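Local coordinates for protein ketol-acid reductoisomerase (NAD(+)) (uncultured archaeon GZfos26G2, PDB 4XDY) that catalyses the magnesium-dependent alkyl migration and NADH-linked reduction of (S)-2-acetolactate to (R)-2,3-dihydroxyisovalerate in branched-chain amino-acid biosynthesis, at residues H234-K237 and L238-L242. Sequence-based numbering, arbitrary orientation.
Sequences HEMK and LIVDL. With HIO (N-hydroxy-N-isopropyloxamic acid), chain I.
The side chain of Lys237 leaves the backbone with CG anti to N (chi1 179°), bends at chi2 (-96°), away from the usual staggered positions, and bends again at chi4, which turns NZ to the carboxylate of Asp241, whose CG lies beside its own backbone N. The pair illustrates the i to i+4 salt bridge of an alpha helix, here within helix 225-254 of the knotted C-terminal domain. Lys237 NZ meets Asp241 OD2 at 2.7 Å, on the oxygen's syn side, that of OD1. The same two residues are joined along the backbone by Asp241 N to Lys237 O, 3.0 Å, while the aliphatic part of the lysine passes Leu238, Lys237 CD to Leu238 CD2 at 3.8 Å.

With the second subunit the pair becomes a four-membered network: Lys237 NZ also bridges Asp241 OD1 of the second subunit, and the reverse bridge forms as well. The two ammonium groups come close but share both carboxylates, and Lys237 makes a cation-pi contact with Trp244 of the second subunit. Replacing Lys237 with alanine would probably strip Asp241 of its own chain and Asp241 of the second subunit of an ammonium partner, and Trp244 of that subunit of its cation.

Another face of the helix shows how one turn can serve a pocket. The extended chain of Glu235, a predicted magnesium ligand, brings OE2 to 2.5 Å from O3 of the inhibitor N-hydroxy-N-isopropyloxamic acid. One turn on, Ile239 offers its CD1 methyl to the inhibitor's isopropyl carbon C41 at 3.4 Å, so polar and apolar parts of the ligand are met by successive turns. The i to i+4 backbone bond from Ile239 N to Glu235 O, 3.1 Å, links the two residues. On a third side, Met236 SD lies 4.1 Å from Val240 CG2, and the nearly straight bond (168°) from Val240 N to Met236 O joins the same two residues.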
ATOM      1  N   HIS A 234       0.566   9.015   2.814  1.00 15.38           N
ATOM      2  CA  HIS A 234       1.957   8.626   2.804  1.00 17.83           C
ATOM      3  C   HIS A 234       2.210   7.352   3.656  1.00 17.23           C
ATOM      4  O   HIS A 234       2.877   6.450   3.222  1.00 16.82           O
ATOM      5  CB  HIS A 234       2.838   9.765   3.322  1.00 18.49           C
ATOM      6  CG  HIS A 234       4.279   9.529   3.174  1.00 17.66           C
ATOM      7  ND1 HIS A 234       4.961   9.844   1.999  1.00 16.03           N
ATOM      8  CD2 HIS A 234       5.201   8.976   4.007  1.00 17.83           C
ATOM      9  CE1 HIS A 234       6.214   9.436   2.114  1.00 16.48           C
ATOM     10  NE2 HIS A 234       6.417   9.009   3.340  1.00 17.97           N
ATOM     11  N   GLU A 235       1.577   7.250   4.814  1.00 16.37           N
ATOM     12  CA  GLU A 235       1.819   6.088   5.685  1.00 15.85           C
ATOM     13  C   GLU A 235       1.157   4.817   5.167  1.00 17.64           C
ATOM     14  O   GLU A 235       1.592   3.707   5.467  1.00 15.67           O
ATOM     15  CB  GLU A 235       1.369   6.401   7.096  1.00 15.79           C
ATOM     16  CG  GLU A 235       1.930   5.382   8.091  1.00 18.41           C
ATOM     17  CD  GLU A 235       1.705   5.741   9.528  1.00 17.02           C
ATOM     18  OE1 GLU A 235       1.295   6.858   9.873  1.00 17.74           O
ATOM     19  OE2 GLU A 235       1.970   4.807  10.380  1.00 18.07           O
ATOM     20  N   MET A 236       0.171   4.943   4.296  1.00 15.67           N
ATOM     21  CA  MET A 236      -0.507   3.749   3.789  1.00 16.90           C
ATOM     22  C   MET A 236       0.434   2.795   3.090  1.00 17.99           C
ATOM     23  O   MET A 236       0.337   1.549   3.238  1.00 18.06           O
ATOM     24  CB  MET A 236      -1.601   4.153   2.858  1.00 17.53           C
ATOM     25  CG  MET A 236      -2.473   3.046   2.290  1.00 19.73           C
ATOM     26  SD  MET A 236      -3.491   2.229   3.592  1.00 19.03           S
ATOM     27  CE  MET A 236      -4.880   3.291   3.497  1.00 20.05           C
ATOM     28  N   LYS A 237       1.403   3.361   2.364  1.00 17.79           N
ATOM     29  CA  LYS A 237       2.385   2.512   1.705  1.00 18.72           C
ATOM     30  C   LYS A 237       3.244   1.738   2.672  1.00 19.25           C
ATOM     31  O   LYS A 237       3.627   0.561   2.452  1.00 18.04           O
ATOM     32  CB  LYS A 237       3.252   3.412   0.785  1.00 20.13           C
ATOM     33  CG  LYS A 237       4.375   2.686   0.016  1.00 20.54           C
ATOM     34  CD  LYS A 237       5.739   2.755   0.684  1.00 23.30           C
ATOM     35  CE  LYS A 237       6.832   2.396  -0.307  1.00 22.61           C
ATOM     36  NZ  LYS A 237       6.805   0.969  -0.737  1.00 22.09           N
ATOM     37  N   LEU A 238       3.541   2.353   3.784  1.00 16.95           N
ATOM     38  CA  LEU A 238       4.451   1.718   4.753  1.00 17.06           C
ATOM     39  C   LEU A 238       3.759   0.529   5.476  1.00 17.44           C
ATOM     40  O   LEU A 238       4.393  -0.545   5.724  1.00 20.24           O
ATOM     41  CB  LEU A 238       4.934   2.727   5.804  1.00 18.10           C
ATOM     42  CG  LEU A 238       5.542   4.002   5.162  1.00 21.12           C
ATOM     43  CD1 LEU A 238       6.047   4.913   6.271  1.00 23.36           C
ATOM     44  CD2 LEU A 238       6.629   3.702   4.213  1.00 22.14           C
ATOM     45  N   ILE A 239       2.470   0.720   5.710  1.00 15.93           N
ATOM     46  CA  ILE A 239       1.609  -0.293   6.322  1.00 17.20           C
ATOM     47  C   ILE A 239       1.316  -1.444   5.365  1.00 17.64           C
ATOM     48  O   ILE A 239       1.407  -2.631   5.698  1.00 17.22           O
ATOM     49  CB  ILE A 239       0.291   0.354   6.818  1.00 18.04           C
ATOM     50  CG1 ILE A 239       0.597   1.361   7.883  1.00 20.70           C
ATOM     51  CG2 ILE A 239      -0.700  -0.710   7.371  1.00 19.75           C
ATOM     52  CD1 ILE A 239       1.306   0.792   9.108  1.00 23.11           C
ATOM     53  N   VAL A 240       0.928  -1.104   4.144  1.00 19.23           N
ATOM     54  CA  VAL A 240       0.644  -2.128   3.153  1.00 19.06           C
ATOM     55  C   VAL A 240       1.860  -2.955   2.842  1.00 19.90           C
ATOM     56  O   VAL A 240       1.746  -4.213   2.621  1.00 17.95           O
ATOM     57  CB  VAL A 240      -0.004  -1.512   1.882  1.00 20.81           C
ATOM     58  CG1 VAL A 240      -0.126  -2.539   0.804  1.00 22.75           C
ATOM     59  CG2 VAL A 240      -1.365  -0.916   2.176  1.00 20.55           C
ATOM     60  N   ASP A 241       3.052  -2.343   2.872  1.00 17.37           N
ATOM     61  CA  ASP A 241       4.305  -3.108   2.701  1.00 19.77           C
ATOM     62  C   ASP A 241       4.428  -4.244   3.725  1.00 21.12           C
ATOM     63  O   ASP A 241       4.866  -5.328   3.376  1.00 19.26           O
ATOM     64  CB  ASP A 241       5.552  -2.218   2.772  1.00 18.99           C
ATOM     65  CG  ASP A 241       5.787  -1.422   1.464  1.00 19.92           C
ATOM     66  OD1 ASP A 241       5.085  -1.663   0.450  1.00 20.85           O
ATOM     67  OD2 ASP A 241       6.694  -0.549   1.474  1.00 21.96           O
ATOM     68  N   LEU A 242       4.033  -3.993   4.962  1.00 17.68           N
ATOM     69  CA  LEU A 242       4.059  -5.055   6.007  1.00 20.33           C
ATOM     70  C   LEU A 242       3.112  -6.212   5.702  1.00 19.65           C
ATOM     71  O   LEU A 242       3.513  -7.417   5.800  1.00 19.70           O
ATOM     72  CB  LEU A 242       3.769  -4.438   7.343  1.00 19.96           C
ATOM     73  CG  LEU A 242       4.998  -3.630   7.815  1.00 22.02           C
ATOM     74  CD1 LEU A 242       4.556  -2.756   8.918  1.00 24.46           C
ATOM     75  CD2 LEU A 242       6.120  -4.536   8.275  1.00 26.24           C
TER
HETATM   76  C1  HIO I 401       0.677   2.895  15.853  1.00 16.30           C
HETATM   77  O11 HIO I 401       0.132   3.225  16.881  1.00 15.36           O
HETATM   78  O12 HIO I 401       1.334   1.885  15.649  1.00 15.81           O
HETATM   79  C2  HIO I 401       0.684   3.982  14.796  1.00 17.12           C
HETATM   80  O2  HIO I 401       0.516   5.164  15.185  1.00 15.64           O
HETATM   81  N3  HIO I 401       0.903   3.789  13.530  1.00 19.37           N
HETATM   82  O3  HIO I 401       1.269   5.052  12.801  1.00 21.59           O
HETATM   83  C4  HIO I 401       0.870   2.516  12.835  1.00 19.17           C
HETATM   84  C41 HIO I 401      -0.112   2.479  11.650  1.00 20.98           C
HETATM   85  C42 HIO I 401       2.315   2.284  12.412  1.00 19.91           C